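Local atomic coordinates of Vv2_1132 (PDB entry 5Y9S), a protein that probably regulates transcription as a tetrameric LysR-type regulator, with a helix-turn-helix DNA-binding domain joined to an effector-binding regulatory domain. Residues H99-V104 with D295-E300. Numbering follows the deposited sequence.
Sequences HTVRIV and DQFWQE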
loop_
_atom_site.group_PDB
_atom_site.type_symbol
_atom_site.label_atom_id
_atom_site.label_comp_id
_atom_site.label_asym_id
_atom_site.label_seq_id
_atom_site.Cartn_x
_atom_site.Cartn_y
_atom_site.Cartn_z
ATOM N N HIS D 99 -9.865 36.388 -10.360
ATOM C CA HIS D 99 -9.748 36.692 -11.787
ATOM C C HIS D 99 -8.991 35.602 -12.551
ATOM O O HIS D 99 -8.518 35.840 -13.672
ATOM C CB HIS D 99 -9.092 38.061 -12.010
ATOM C CG HIS D 99 -7.618 38.083 -11.734
ATOM N ND1 HIS D 99 -7.051 37.466 -10.636
ATOM C CD2 HIS D 99 -6.595 38.658 -12.412
ATOM C CE1 HIS D 99 -5.744 37.668 -10.644
ATOM N NE2 HIS D 99 -5.441 38.386 -11.714
ATOM N N THR D 100 -8.870 34.408 -11.971
ATOM C CA THR D 100 -8.272 33.285 -12.671
ATOM C C THR D 100 -9.363 32.513 -13.400
ATOM O O THR D 100 -10.370 32.124 -12.796
ATOM C CB THR D 100 -7.528 32.349 -11.711
ATOM O OG1 THR D 100 -6.440 33.041 -11.080
ATOM C CG2 THR D 100 -6.990 31.157 -12.468
ATOM N N VAL D 101 -9.157 32.301 -14.694
ATOM C CA VAL D 101 -10.018 31.460 -15.509
ATOM C C VAL D 101 -9.320 30.113 -15.659
ATOM O O VAL D 101 -8.178 30.049 -16.134
ATOM C CB VAL D 101 -10.302 32.107 -16.874
ATOM C CG1 VAL D 101 -11.349 31.312 -17.641
ATOM C CG2 VAL D 101 -10.760 33.551 -16.693
ATOM N N ARG D 102 -9.996 29.047 -15.217
ATOM C CA ARG D 102 -9.457 27.687 -15.226
ATOM C C ARG D 102 -9.909 27.001 -16.509
ATOM O O ARG D 102 -11.109 26.930 -16.786
ATOM C CB ARG D 102 -9.924 26.903 -13.998
ATOM C CG ARG D 102 -9.077 27.126 -12.738
ATOM C CD ARG D 102 -9.888 26.968 -11.436
ATOM N NE ARG D 102 -11.283 27.402 -11.570
ATOM C CZ ARG D 102 -12.271 27.024 -10.759
ATOM N NH1 ARG D 102 -13.503 27.472 -10.957
ATOM N NH2 ARG D 102 -12.032 26.183 -9.752
ATOM N N ILE D 103 -8.952 26.520 -17.299
ATOM C CA ILE D 103 -9.231 25.977 -18.623
ATOM C C ILE D 103 -8.623 24.587 -18.707
ATOM O O ILE D 103 -7.466 24.390 -18.324
ATOM C CB ILE D 103 -8.678 26.888 -19.734
ATOM C CG1 ILE D 103 -9.389 28.252 -19.697
ATOM C CG2 ILE D 103 -8.845 26.221 -21.066
ATOM C CD1 ILE D 103 -8.691 29.356 -20.457
ATOM N N VAL D 104 -9.413 23.623 -19.169
ATOM C CA VAL D 104 -8.970 22.251 -19.387
ATOM C C VAL D 104 -9.196 21.916 -20.856
ATOM O O VAL D 104 -10.166 22.389 -21.461
ATOM C CB VAL D 104 -9.727 21.258 -18.476
ATOM C CG1 VAL D 104 -11.219 21.308 -18.757
ATOM C CG2 VAL D 104 -9.237 19.850 -18.685
ATOM N N ASP D 295 -17.262 34.937 -17.557
ATOM C CA ASP D 295 -18.132 35.586 -18.535
ATOM C C ASP D 295 -17.334 36.499 -19.460
ATOM O O ASP D 295 -17.483 36.435 -20.686
ATOM C CB ASP D 295 -19.244 36.357 -17.829
ATOM C CG ASP D 295 -20.545 35.574 -17.784
ATOM O OD1 ASP D 295 -21.056 35.211 -18.876
ATOM O OD2 ASP D 295 -21.038 35.305 -16.661
ATOM N N GLN D 296 -16.459 37.338 -18.900
ATOM C CA GLN D 296 -15.663 38.210 -19.761
ATOM C C GLN D 296 -14.915 37.396 -20.805
ATOM O O GLN D 296 -14.842 37.787 -21.976
ATOM C CB GLN D 296 -14.684 39.040 -18.935
ATOM C CG GLN D 296 -15.313 40.165 -18.138
ATOM C CD GLN D 296 -14.306 40.845 -17.226
ATOM O OE1 GLN D 296 -13.192 40.357 -17.047
ATOM N NE2 GLN D 296 -14.693 41.974 -16.649
ATOM N N PHE D 297 -14.378 36.239 -20.403
ATOM C CA PHE D 297 -13.719 35.353 -21.356
ATOM C C PHE D 297 -14.709 34.804 -22.372
ATOM O O PHE D 297 -14.460 34.843 -23.583
ATOM C CB PHE D 297 -13.037 34.202 -20.620
ATOM C CG PHE D 297 -12.060 33.442 -21.470
ATOM C CD1 PHE D 297 -12.503 32.540 -22.423
ATOM C CD2 PHE D 297 -10.694 33.639 -21.326
ATOM C CE1 PHE D 297 -11.606 31.844 -23.207
ATOM C CE2 PHE D 297 -9.795 32.944 -22.109
ATOM C CZ PHE D 297 -10.254 32.049 -23.051
ATOM N N TRP D 298 -15.832 34.265 -21.889
ATOM C CA TRP D 298 -16.795 33.623 -22.780
ATOM C C TRP D 298 -17.378 34.618 -23.778
ATOM O O TRP D 298 -17.458 34.329 -24.978
ATOM C CB TRP D 298 -17.895 32.965 -21.951
ATOM C CG TRP D 298 -18.940 32.286 -22.747
ATOM C CD1 TRP D 298 -20.006 32.870 -23.370
ATOM C CD2 TRP D 298 -19.042 30.880 -23.011
ATOM N NE1 TRP D 298 -20.763 31.916 -24.004
ATOM C CE2 TRP D 298 -20.193 30.686 -23.802
ATOM C CE3 TRP D 298 -18.275 29.768 -22.653
ATOM C CZ2 TRP D 298 -20.594 29.420 -24.244
ATOM C CZ3 TRP D 298 -18.675 28.509 -23.090
ATOM C CH2 TRP D 298 -19.822 28.348 -23.881
ATOM N N GLN D 299 -17.768 35.805 -23.306
ATOM C CA GLN D 299 -18.358 36.803 -24.193
ATOM C C GLN D 299 -17.379 37.274 -25.256
ATOM O O GLN D 299 -17.801 37.876 -26.248
ATOM C CB GLN D 299 -18.872 37.998 -23.385
ATOM C CG GLN D 299 -20.384 37.992 -23.166
ATOM C CD GLN D 299 -20.817 37.194 -21.936
ATOM O OE1 GLN D 299 -20.002 36.836 -21.090
ATOM N NE2 GLN D 299 -22.111 36.913 -21.840
ATOM N N GLU D 300 -16.088 37.011 -25.084
ATOM C CA GLU D 300 -15.124 37.447 -26.082
ATOM C C GLU D 300 -14.964 36.442 -27.229
ATOM O O GLU D 300 -14.658 36.850 -28.358
ATOM C CB GLU D 300 -13.781 37.734 -25.400
ATOM C CG GLU D 300 -13.032 38.933 -25.984
ATOM C CD GLU D 300 -12.584 38.682 -27.403
ATOM O OE1 GLU D 300 -12.002 37.606 -27.656
ATOM O OE2 GLU D 300 -12.815 39.549 -28.266
#
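F297 of the helix meets V101 and I103 of the strand, and this one ring carries the whole contact. V101 and I103 lie two residues apart, so both leave the same face of the strand and point toward the helix. The I103 side chain and the F297 ring approach from opposite directions. I103 reaches out with the end of its longer branch: CD1 lies 4.1 Å from F297 CZ and equally far from F297 CE2. CG1 sits beside the backbone N (chi1 -64°), and the chain then runs extended (chi2 164°), which carries CD1 out to the far end of the ring. V101 comes in nearer the base of the ring, where its CG1 is 4.4 Å from F297 CD2. Both methyl groups meet the ring obliquely. On the helix side, CG of F297 is anti to the backbone N (chi1 -166°), which places the CD2, CE2 and CZ side of the ring by the two methyl groups. The backbones stay well apart, with 7.9 Å between V101 CA and F297 CA. The contact is apolar and modest, with 113 Å² buried in total, and all three residues are buried. L130 and L153 of the neighbouring strands also touch F297. F155, L114 and F118 pack on I103. The contact lays the C-terminal helix 292-300 against the parallel strands 100-105, 129-134 and 153-157. Such helix-on-sheet packing is typical of the α/β subdomains of the periplasmic-binding-protein-like fold in LysR regulatory domains.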